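Local structure of 3-dehydroshikimate dehydratase (Pseudomonas putida, 5HMQ) at residues L131-Y135 / P160-V164; G186-V192 / I229-Y234; E302-D306 / G361-C365; G438-R442 / F526-D530. The protein catalyses the metal-dependent dehydration of 3-dehydroshikimate to protocatechuate, a shared intermediate in the breakdown of quinate and shikimate. All coordinates share one frame; numbering follows the deposited sequence.

Interaction 1: residues L131-Y135 / P160-V164; sequences LRIGY and PALGV
The backbone N of I133 donates to the carbonyl O of A161 over 2.7 Å, the shortest of three bonds between these parallel segments. The bond is almost straight, 174° at the hydrogen, and the same oxygen also receives a CA-H contact from R132. I133 in turn accepts from G163 N through its carbonyl O at 2.8 Å, and Y135 N donates to G163 O at 3.0 Å, this last donor tilted from the carbonyl plane. Before the first rung, the methyl of A161 rests against L131 O at 3.5 Å. Side chains of I133, L162, Y135 and V164 share one face. There CD1 of L162 lies 3.7 Å from CG2 of I133, the two side chains passing at a slant; that methyl branch of I133 stands anti to its own N, while CG1 is carried away from L162. The phenol of Y135 turns away from strand 162-167, and its OH is hydrogen-bonded to E69. The pair closes the right-handed beta-alpha-beta unit of the TIM barrel built from strand 132-136, helix 147-157 and strand 162-167, with helices 112-128 and 147-157 packed on the face that carries I133 and L162, and strand 97-101 continuing the sheet.

Interaction 2: residues G186-V192 / I229-Y234; sequences GDKIFFV and ILATGY
Y234 slots its ring against the start of strand 189-194, and the packing is densest there. CG2 of I189 sits over one face of the phenol, 4.0 Å from the ring centroid and 21° off the normal, a CH-pi contact displaced toward the rim. G186 O meets the edge near the ring plane, 3.7 Å from Y234 CD1. I189 O lies 3.0 Å from Y234 CE1, displaced from the plane to the same side as I189 CG2. V192 passes the ring in the opposite sense, its CG2 3.5 Å from Y234 CE2. With CG anti to the backbone N (chi1 175°), the ring reaches obliquely across the strand, bringing its OH to 3.4 Å from F191 CA; the hydroxyl itself is hydrogen-bonded to P237 O. Deeper along the strand, V192 CG1 and I229 CD1 meet tip to tip at 3.8 Å.

The other end is less enclosed: G186 and T232 are partly exposed, and G233 is exposed. Here G186 CA approaches T232 OG1 at 3.4 Å. T232 OG1 donates to I229 O, itself also bonded by T232 N, and accepts from Y234 N, an ST turn, so a single side chain pins the chain as it leaves the helix. G233, with positive phi, makes the turn. Helix 222-231 packs back on strand 189-194 and leads to 238-240, the last of the eight parallel strands, the beta-alpha order of a TIM barrel.

Interaction 3: residues E302-D306 / G361-C365; sequences EFAVD and GPSLC
Strands 302-304 and 363-365 run antiparallel with a strong twist, their short axes 121° apart and 4.4 Å at closest approach. F303 faces L364 as a non-hydrogen-bonded pair, and A304 faces S363 as a hydrogen-bonded one. In the latter, A304 N donates to S363 O at 2.8 Å, whereas the return bond from S363 N to A304 O is weak. C365 N reaches E302 O in the carbonyl plane at 3.0 Å, bent to 139° at the hydrogen. Both strands belong to the first VOC (glyoxalase-type) module, in the mixed sheet where 295-304 lies between 363-371 and 341-346. On one face, CD1 of L364 stands over the centre of the F303 ring, 4.2 Å from its centroid and only 9° off the normal. The same methyl lies 3.2 Å from E302 O. A304, whose side chain shares the other face with S363, also touches C365, CB to CB at 3.9 Å. The extended side chain of E302 passes C365, its CG 3.6 Å from SG, and carries its carboxylate to Y412 and N346, which hydrogen-bond one oxygen each. S363 OG donates to G361 O from above the carbonyl plane at 2.9 Å, tying the strand start to the glycine that follows helix 352-360.

Interaction 4: residues G438-R442 / F526-D530; sequences GGLRR and FDCDD
D527 turns its carboxylate back over the neighbouring strand, where OD1 takes the backbone N of R442 at 3.0 Å. A chi1 of 70°, which sets CG between the backbone N and carbonyl carbon, directs the group there. R442 O receives D527 N in return, and R441 N donates to D527 O at 3.1 Å. The aliphatic part of R442 runs obliquely past the carboxylate, CG 3.4 Å from OD1, while its guanidinium stands 79° to the carboxylate plane. A water bridges R442 NH1 and D527 OD2, and NH2 is hydrogen-bonded to T494 O. R441 and D529 cross at about a right angle; D529 OD1 lies over one guanidinium face and OD2 is 3.2 Å from NH1, well out of its plane. A second water joins G439 O to D529 N. On the buried side, L440 CD1 lies obliquely against the F526 ring, 3.8 Å from CD2. Strands 440-450 and 520-528 are antiparallel neighbours in the mixed sheet of the second VOC (glyoxalase-type) module, and carry its magnesium ligands H445 and H523. The R441-D529 pair is thus a salt bridge of charges alone, with no N-H directed at the oxygen, between two exposed residues, whereas D527 holds R442 through a directed bond to its backbone N.

Overall arrangement
The four contacts follow one another along the chain and fall into two groups. Interactions 1 and 2, with centres 13 Å apart, share the parallel sheet of the N-terminal TIM barrel: strands 162-167 and 189-194 are neighbours, and V164 N and O probably bond to K188 O and F190 N. This barrel carries the catalytic metal site of E136, D167, Q193 and E241. Interactions 3 and 4, with centres 23 Å apart, lie in separate mixed sheets of the C-terminal dioxygenase-like half, whose magnesium is held by H445, H523 and E601. Between interactions 1 and 4 the centres are 63 Å apart, in keeping with a fusion of two distinct domains.

Interaction 1: residues L131-Y135 / P160-V164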
loop_
_atom_site.group_PDB
_atom_site.type_symbol
_atom_site.label_atom_id
_atom_site.label_comp_id
_atom_site.label_asym_id
_atom_site.label_seq_id
_atom_site.Cartn_x
_atom_site.Cartn_y
_atom_site.Cartn_z
ATOM N N LEU C 131 -6.263 -9.916 -39.301
ATOM C CA LEU C 131 -5.641 -9.551 -38.039
ATOM C C LEU C 131 -4.185 -9.167 -38.279
ATOM O O LEU C 131 -3.646 -9.321 -39.378
ATOM C CB LEU C 131 -5.753 -10.695 -37.023
ATOM C CG LEU C 131 -7.186 -11.213 -36.838
ATOM C CD1 LEU C 131 -7.219 -12.448 -35.953
ATOM C CD2 LEU C 131 -8.100 -10.128 -36.286
ATOM N N ARG C 132 -3.549 -8.655 -37.226
ATOM C CA ARG C 132 -2.206 -8.103 -37.309
ATOM C C ARG C 132 -1.323 -8.685 -36.213
ATOM O O ARG C 132 -1.781 -8.954 -35.098
ATOM C CB ARG C 132 -2.285 -6.577 -37.196
ATOM C CG ARG C 132 -3.028 -5.932 -38.362
ATOM C CD ARG C 132 -3.527 -4.533 -38.025
ATOM N NE ARG C 132 -2.493 -3.615 -37.569
ATOM C CZ ARG C 132 -2.669 -2.749 -36.576
ATOM N NH1 ARG C 132 -3.831 -2.702 -35.937
ATOM N NH2 ARG C 132 -1.687 -1.937 -36.218
ATOM N N ILE C 133 -0.044 -8.866 -36.538
ATOM C CA ILE C 133 0.959 -9.354 -35.600
ATOM C C ILE C 133 1.892 -8.203 -35.255
ATOM O O ILE C 133 2.458 -7.565 -36.151
ATOM C CB ILE C 133 1.757 -10.540 -36.174
ATOM C CG1 ILE C 133 0.833 -11.695 -36.553
ATOM C CG2 ILE C 133 2.797 -11.014 -35.170
ATOM C CD1 ILE C 133 0.130 -12.328 -35.385
ATOM N N GLY C 134 2.047 -7.935 -33.961
ATOM C CA GLY C 134 3.048 -6.995 -33.496
ATOM C C GLY C 134 4.166 -7.704 -32.758
ATOM O O GLY C 134 3.926 -8.340 -31.729
ATOM N N TYR C 135 5.389 -7.603 -33.271
ATOM C CA TYR C 135 6.526 -8.361 -32.764
ATOM C C TYR C 135 7.319 -7.497 -31.787
ATOM O O TYR C 135 7.783 -6.411 -32.150
ATOM C CB TYR C 135 7.407 -8.826 -33.925
ATOM C CG TYR C 135 8.491 -9.816 -33.557
ATOM C CD1 TYR C 135 8.244 -10.857 -32.669
ATOM C CD2 TYR C 135 9.756 -9.724 -34.123
ATOM C CE1 TYR C 135 9.236 -11.769 -32.343
ATOM C CE2 TYR C 135 10.752 -10.628 -33.803
ATOM C CZ TYR C 135 10.487 -11.649 -32.914
ATOM O OH TYR C 135 11.482 -12.548 -32.601
ATOM N N PRO C 160 2.253 -6.857 -44.789
ATOM C CA PRO C 160 1.559 -5.710 -44.178
ATOM C C PRO C 160 0.880 -6.030 -42.858
ATOM O O PRO C 160 0.582 -5.104 -42.093
ATOM C CB PRO C 160 0.539 -5.306 -45.252
ATOM C CG PRO C 160 0.329 -6.544 -46.059
ATOM C CD PRO C 160 1.665 -7.231 -46.087
ATOM N N ALA C 161 0.619 -7.300 -42.568
ATOM C CA ALA C 161 -0.018 -7.691 -41.320
ATOM C C ALA C 161 0.981 -7.962 -40.200
ATOM O O ALA C 161 0.568 -8.368 -39.110
ATOM C CB ALA C 161 -0.890 -8.932 -41.540
ATOM N N LEU C 162 2.274 -7.745 -40.433
ATOM C CA LEU C 162 3.309 -7.999 -39.439
ATOM C C LEU C 162 4.087 -6.713 -39.198
ATOM O O LEU C 162 4.670 -6.152 -40.131
ATOM C CB LEU C 162 4.246 -9.120 -39.892
ATOM C CG LEU C 162 5.542 -9.267 -39.092
ATOM C CD1 LEU C 162 5.253 -9.730 -37.670
ATOM C CD2 LEU C 162 6.492 -10.225 -39.782
ATOM N N GLY C 163 4.101 -6.256 -37.949
ATOM C CA GLY C 163 4.731 -4.995 -37.620
ATOM C C GLY C 163 5.592 -5.042 -36.372
ATOM O O GLY C 163 5.800 -6.107 -35.788
ATOM N N VAL C 164 6.103 -3.886 -35.968
ATOM C CA VAL C 164 6.992 -3.764 -34.820
ATOM C C VAL C 164 6.208 -3.211 -33.638
ATOM O O VAL C 164 5.393 -2.291 -33.793
ATOM C CB VAL C 164 8.197 -2.865 -35.157
ATOM C CG1 VAL C 164 9.075 -2.655 -33.928
ATOM C CG2 VAL C 164 9.004 -3.475 -36.294
#

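Interaction 2: residues G186-V192 / I229-Y234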
loop_
_atom_site.group_PDB
_atom_site.type_symbol
_atom_site.label_atom_id
_atom_site.label_comp_id
_atom_site.label_asym_id
_atom_site.label_seq_id
_atom_site.Cartn_x
_atom_site.Cartn_y
_atom_site.Cartn_z
ATOM N N GLY C 186 6.873 4.708 -40.456
ATOM C CA GLY C 186 5.870 4.906 -39.423
ATOM C C GLY C 186 4.772 3.861 -39.429
ATOM O O GLY C 186 4.254 3.493 -38.371
ATOM N N ASP C 187 4.397 3.371 -40.611
ATOM C CA ASP C 187 3.305 2.411 -40.705
ATOM C C ASP C 187 3.724 0.987 -40.356
ATOM O O ASP C 187 2.852 0.120 -40.226
ATOM C CB ASP C 187 2.703 2.436 -42.114
ATOM C CG ASP C 187 3.676 1.957 -43.176
ATOM O OD1 ASP C 187 4.901 2.071 -42.964
ATOM O OD2 ASP C 187 3.219 1.452 -44.221
ATOM N N LYS C 188 5.020 0.723 -40.193
ATOM C CA LYS C 188 5.481 -0.589 -39.754
ATOM C C LYS C 188 5.599 -0.700 -38.239
ATOM O O LYS C 188 5.878 -1.792 -37.732
ATOM C CB LYS C 188 6.825 -0.932 -40.409
ATOM C CG LYS C 188 6.761 -1.047 -41.927
ATOM C CD LYS C 188 5.591 -1.917 -42.392
ATOM C CE LYS C 188 5.745 -3.368 -41.952
ATOM N NZ LYS C 188 4.564 -4.194 -42.321
ATOM N N ILE C 189 5.411 0.395 -37.511
ATOM C CA ILE C 189 5.318 0.365 -36.058
ATOM C C ILE C 189 3.844 0.226 -35.701
ATOM O O ILE C 189 3.031 1.085 -36.058
ATOM C CB ILE C 189 5.924 1.631 -35.432
ATOM C CG1 ILE C 189 7.401 1.762 -35.808
ATOM C CG2 ILE C 189 5.757 1.617 -33.924
ATOM C CD1 ILE C 189 8.008 3.103 -35.440
ATOM N N PHE C 190 3.492 -0.863 -35.019
ATOM C CA PHE C 190 2.096 -1.145 -34.714
ATOM C C PHE C 190 1.664 -0.712 -33.320
ATOM O O PHE C 190 0.467 -0.487 -33.108
ATOM C CB PHE C 190 1.800 -2.642 -34.874
ATOM C CG PHE C 190 1.684 -3.094 -36.303
ATOM C CD1 PHE C 190 1.873 -2.203 -37.350
ATOM C CD2 PHE C 190 1.364 -4.410 -36.599
ATOM C CE1 PHE C 190 1.758 -2.622 -38.665
ATOM C CE2 PHE C 190 1.244 -4.834 -37.913
ATOM C CZ PHE C 190 1.444 -3.940 -38.948
ATOM N N PHE C 191 2.589 -0.575 -32.375
ATOM C CA PHE C 191 2.190 -0.329 -30.996
ATOM C C PHE C 191 3.399 0.144 -30.204
ATOM O O PHE C 191 4.529 -0.277 -30.466
ATOM C CB PHE C 191 1.602 -1.594 -30.359
ATOM C CG PHE C 191 0.568 -1.320 -29.310
ATOM C CD1 PHE C 191 -0.752 -1.098 -29.665
ATOM C CD2 PHE C 191 0.912 -1.281 -27.971
ATOM C CE1 PHE C 191 -1.710 -0.848 -28.705
ATOM C CE2 PHE C 191 -0.041 -1.033 -27.005
ATOM C CZ PHE C 191 -1.354 -0.812 -27.372
ATOM N N VAL C 192 3.148 1.014 -29.230
ATOM C CA VAL C 192 4.194 1.570 -28.379
ATOM C C VAL C 192 3.759 1.419 -26.929
ATOM O O VAL C 192 2.686 1.902 -26.547
ATOM C CB VAL C 192 4.484 3.047 -28.703
ATOM C CG1 VAL C 192 5.460 3.633 -27.687
ATOM C CG2 VAL C 192 5.032 3.188 -30.113
ATOM N N ILE C 229 10.240 7.840 -32.250
ATOM C CA ILE C 229 9.030 7.166 -32.717
ATOM C C ILE C 229 8.154 8.131 -33.507
ATOM O O ILE C 229 7.701 7.821 -34.615
ATOM C CB ILE C 229 8.264 6.557 -31.529
ATOM C CG1 ILE C 229 9.095 5.458 -30.867
ATOM C CG2 ILE C 229 6.919 6.015 -31.984
ATOM C CD1 ILE C 229 8.496 4.935 -29.580
ATOM N N LEU C 230 7.906 9.320 -32.950
ATOM C CA LEU C 230 7.042 10.284 -33.622
ATOM C C LEU C 230 7.681 10.863 -34.877
ATOM O O LEU C 230 6.959 11.308 -35.776
ATOM C CB LEU C 230 6.655 11.411 -32.663
ATOM C CG LEU C 230 5.875 10.996 -31.412
ATOM C CD1 LEU C 230 5.675 12.178 -30.476
ATOM C CD2 LEU C 230 4.542 10.382 -31.793
ATOM N N ALA C 231 9.013 10.863 -34.964
ATOM C CA ALA C 231 9.677 11.340 -36.170
ATOM C C ALA C 231 9.367 10.470 -37.381
ATOM O O ALA C 231 9.467 10.949 -38.515
ATOM C CB ALA C 231 11.189 11.407 -35.950
ATOM N N THR C 232 8.992 9.206 -37.167
ATOM C CA THR C 232 8.653 8.316 -38.271
ATOM C C THR C 232 7.295 8.626 -38.886
ATOM O O THR C 232 6.984 8.090 -39.955
ATOM C CB THR C 232 8.650 6.859 -37.801
ATOM O OG1 THR C 232 7.478 6.615 -37.011
ATOM C CG2 THR C 232 9.871 6.568 -36.958
ATOM N N GLY C 233 6.487 9.465 -38.242
ATOM C CA GLY C 233 5.118 9.688 -38.649
ATOM C C GLY C 233 4.103 8.851 -37.901
ATOM O O GLY C 233 2.896 9.073 -38.069
ATOM N N TYR C 234 4.557 7.891 -37.092
ATOM C CA TYR C 234 3.659 7.046 -36.311
ATOM C C TYR C 234 2.725 7.885 -35.449
ATOM O O TYR C 234 3.165 8.747 -34.683
ATOM C CB TYR C 234 4.478 6.086 -35.442
ATOM C CG TYR C 234 3.659 5.227 -34.500
ATOM C CD1 TYR C 234 3.061 4.053 -34.939
ATOM C CD2 TYR C 234 3.522 5.567 -33.161
ATOM C CE1 TYR C 234 2.319 3.261 -34.075
ATOM C CE2 TYR C 234 2.783 4.780 -32.292
ATOM C CZ TYR C 234 2.187 3.628 -32.755
ATOM O OH TYR C 234 1.454 2.841 -31.894
#

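Interaction 3: residues E302-D306 / G361-C365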
loop_
_atom_site.group_PDB
_atom_site.type_symbol
_atom_site.label_atom_id
_atom_site.label_comp_id
_atom_site.label_asym_id
_atom_site.label_seq_id
_atom_site.Cartn_x
_atom_site.Cartn_y
_atom_site.Cartn_z
ATOM N N GLU C 302 1.389 26.457 6.992
ATOM C CA GLU C 302 0.192 26.422 7.824
ATOM C C GLU C 302 0.164 25.108 8.595
ATOM O O GLU C 302 0.123 24.031 7.991
ATOM C CB GLU C 302 -1.076 26.580 6.984
ATOM C CG GLU C 302 -2.353 26.632 7.816
ATOM C CD GLU C 302 -3.614 26.738 6.974
ATOM O OE1 GLU C 302 -3.507 26.776 5.730
ATOM O OE2 GLU C 302 -4.716 26.779 7.561
ATOM N N PHE C 303 0.190 25.200 9.921
ATOM C CA PHE C 303 0.158 24.031 10.787
ATOM C C PHE C 303 -1.220 23.873 11.414
ATOM O O PHE C 303 -1.841 24.854 11.834
ATOM C CB PHE C 303 1.214 24.127 11.892
ATOM C CG PHE C 303 2.613 23.838 11.427
ATOM C CD1 PHE C 303 3.420 24.850 10.931
ATOM C CD2 PHE C 303 3.125 22.552 11.497
ATOM C CE1 PHE C 303 4.711 24.579 10.507
ATOM C CE2 PHE C 303 4.412 22.275 11.077
ATOM C CZ PHE C 303 5.207 23.290 10.581
ATOM N N ALA C 304 -1.690 22.630 11.475
ATOM C CA ALA C 304 -2.957 22.300 12.111
ATOM C C ALA C 304 -2.678 21.863 13.542
ATOM O O ALA C 304 -1.970 20.875 13.766
ATOM C CB ALA C 304 -3.688 21.198 11.344
ATOM N N VAL C 305 -3.233 22.599 14.504
ATOM C CA VAL C 305 -2.973 22.387 15.923
ATOM C C VAL C 305 -4.229 22.748 16.704
ATOM O O VAL C 305 -5.159 23.362 16.180
ATOM C CB VAL C 305 -1.783 23.235 16.433
ATOM C CG1 VAL C 305 -0.457 22.709 15.900
ATOM C CG2 VAL C 305 -1.974 24.696 16.043
ATOM N N ASP C 306 -4.250 22.365 17.977
ATOM C CA ASP C 306 -5.203 22.901 18.932
ATOM C C ASP C 306 -4.492 23.952 19.785
ATOM O O ASP C 306 -3.325 24.278 19.555
ATOM C CB ASP C 306 -5.834 21.778 19.766
ATOM C CG ASP C 306 -4.829 21.022 20.626
ATOM O OD1 ASP C 306 -3.654 21.435 20.712
ATOM O OD2 ASP C 306 -5.225 19.993 21.218
ATOM N N GLY C 361 -3.040 14.778 13.932
ATOM C CA GLY C 361 -2.314 15.391 15.020
ATOM C C GLY C 361 -1.673 16.689 14.568
ATOM O O GLY C 361 -2.021 17.239 13.518
ATOM N N PRO C 362 -0.725 17.208 15.349
ATOM C CA PRO C 362 0.002 18.414 14.923
ATOM C C PRO C 362 0.795 18.130 13.659
ATOM O O PRO C 362 1.640 17.235 13.623
ATOM C CB PRO C 362 0.909 18.727 16.119
ATOM C CG PRO C 362 1.032 17.442 16.859
ATOM C CD PRO C 362 -0.244 16.689 16.641
ATOM N N SER C 363 0.518 18.903 12.614
ATOM C CA SER C 363 1.006 18.556 11.288
ATOM C C SER C 363 0.922 19.772 10.378
ATOM O O SER C 363 0.259 20.765 10.688
ATOM C CB SER C 363 0.201 17.395 10.701
ATOM O OG SER C 363 -1.187 17.683 10.754
ATOM N N LEU C 364 1.604 19.674 9.240
ATOM C CA LEU C 364 1.510 20.690 8.200
ATOM C C LEU C 364 0.292 20.387 7.338
ATOM O O LEU C 364 0.272 19.395 6.602
ATOM C CB LEU C 364 2.779 20.720 7.355
ATOM C CG LEU C 364 2.844 21.819 6.292
ATOM C CD1 LEU C 364 3.028 23.178 6.944
ATOM C CD2 LEU C 364 3.957 21.547 5.296
ATOM N N CYS C 365 -0.730 21.232 7.434
ATOM C CA CYS C 365 -1.951 21.025 6.675
ATOM C C CYS C 365 -1.969 21.790 5.361
ATOM O O CYS C 365 -2.832 21.518 4.520
ATOM C CB CYS C 365 -3.175 21.416 7.512
ATOM S SG CYS C 365 -3.280 23.166 7.933
#

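Interaction 4: residues G438-R442 / F526-D530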
loop_
_atom_site.group_PDB
_atom_site.type_symbol
_atom_site.label_atom_id
_atom_site.label_comp_id
_atom_site.label_asym_id
_atom_site.label_seq_id
_atom_site.Cartn_x
_atom_site.Cartn_y
_atom_site.Cartn_z
ATOM N N GLY C 438 16.212 36.094 16.012
ATOM C CA GLY C 438 17.270 35.339 15.380
ATOM C C GLY C 438 17.555 35.744 13.942
ATOM O O GLY C 438 16.976 36.690 13.401
ATOM N N GLY C 439 18.471 34.990 13.334
ATOM C CA GLY C 439 18.905 35.254 11.978
ATOM C C GLY C 439 18.646 34.129 10.993
ATOM O O GLY C 439 19.467 33.887 10.104
ATOM N N LEU C 440 17.523 33.425 11.141
ATOM C CA LEU C 440 17.071 32.514 10.100
ATOM C C LEU C 440 16.377 33.329 9.025
ATOM O O LEU C 440 15.599 34.237 9.326
ATOM C CB LEU C 440 16.116 31.463 10.655
ATOM C CG LEU C 440 16.576 30.767 11.929
ATOM C CD1 LEU C 440 15.546 29.755 12.402
ATOM C CD2 LEU C 440 17.914 30.093 11.694
ATOM N N ARG C 441 16.684 33.043 7.771
ATOM C CA ARG C 441 16.234 33.942 6.730
ATOM C C ARG C 441 15.225 33.329 5.775
ATOM O O ARG C 441 14.263 34.002 5.401
ATOM C CB ARG C 441 17.435 34.508 5.988
ATOM C CG ARG C 441 18.335 35.253 6.989
ATOM C CD ARG C 441 19.086 36.354 6.326
ATOM N NE ARG C 441 19.350 36.057 4.948
ATOM C CZ ARG C 441 20.332 36.672 4.268
ATOM N NH1 ARG C 441 21.085 37.634 4.838
ATOM N NH2 ARG C 441 20.553 36.359 2.976
ATOM N N ARG C 442 15.418 32.087 5.343
ATOM C CA ARG C 442 14.424 31.495 4.461
ATOM C C ARG C 442 14.366 29.990 4.668
ATOM O O ARG C 442 15.284 29.378 5.219
ATOM C CB ARG C 442 14.711 31.791 2.982
ATOM C CG ARG C 442 15.900 31.039 2.405
ATOM C CD ARG C 442 16.180 31.494 0.979
ATOM N NE ARG C 442 15.091 31.154 0.065
ATOM C CZ ARG C 442 14.962 29.986 -0.557
ATOM N NH1 ARG C 442 15.857 29.025 -0.370
ATOM N NH2 ARG C 442 13.934 29.779 -1.367
ATOM N N PHE C 526 15.923 25.669 7.837
ATOM C CA PHE C 526 16.132 27.099 7.667
ATOM C C PHE C 526 17.621 27.381 7.509
ATOM O O PHE C 526 18.457 26.712 8.126
ATOM C CB PHE C 526 15.581 27.883 8.860
ATOM C CG PHE C 526 14.207 27.451 9.291
ATOM C CD1 PHE C 526 13.097 27.732 8.511
ATOM C CD2 PHE C 526 14.024 26.781 10.491
ATOM C CE1 PHE C 526 11.834 27.342 8.911
ATOM C CE2 PHE C 526 12.762 26.390 10.898
ATOM C CZ PHE C 526 11.666 26.671 10.108
ATOM N N ASP C 527 17.954 28.371 6.690
ATOM C CA ASP C 527 19.344 28.753 6.498
ATOM C C ASP C 527 19.656 30.024 7.283
ATOM O O ASP C 527 18.761 30.743 7.734
ATOM C CB ASP C 527 19.668 28.938 5.008
ATOM C CG ASP C 527 19.007 30.169 4.397
ATOM O OD1 ASP C 527 18.063 30.726 4.997
ATOM O OD2 ASP C 527 19.432 30.574 3.293
ATOM N N CYS C 528 20.949 30.282 7.451
ATOM C CA CYS C 528 21.413 31.450 8.184
ATOM C C CYS C 528 22.797 31.819 7.678
ATOM O O CYS C 528 23.418 31.079 6.912
ATOM C CB CYS C 528 21.443 31.195 9.694
ATOM S SG CYS C 528 22.656 29.955 10.208
ATOM N N ASP C 529 23.277 32.985 8.112
ATOM C CA ASP C 529 24.606 33.431 7.708
ATOM C C ASP C 529 25.697 32.841 8.594
ATOM O O ASP C 529 26.781 32.508 8.107
ATOM C CB ASP C 529 24.679 34.958 7.732
ATOM C CG ASP C 529 23.790 35.597 6.686
ATOM O OD1 ASP C 529 23.589 34.979 5.619
ATOM O OD2 ASP C 529 23.288 36.715 6.934
ATOM N N ASP C 530 25.424 32.682 9.886
ATOM C CA ASP C 530 26.435 32.297 10.868
ATOM C C ASP C 530 25.881 31.142 11.691
ATOM O O ASP C 530 25.014 31.347 12.547
ATOM C CB ASP C 530 26.803 33.482 11.765
ATOM C CG ASP C 530 27.992 33.197 12.675
ATOM O OD1 ASP C 530 28.263 32.016 12.983
ATOM O OD2 ASP C 530 28.646 34.170 13.105
HETATM O O HOH W 1 21.783 35.112 9.339
HETATM O O HOH W 2 18.353 28.805 1.085
#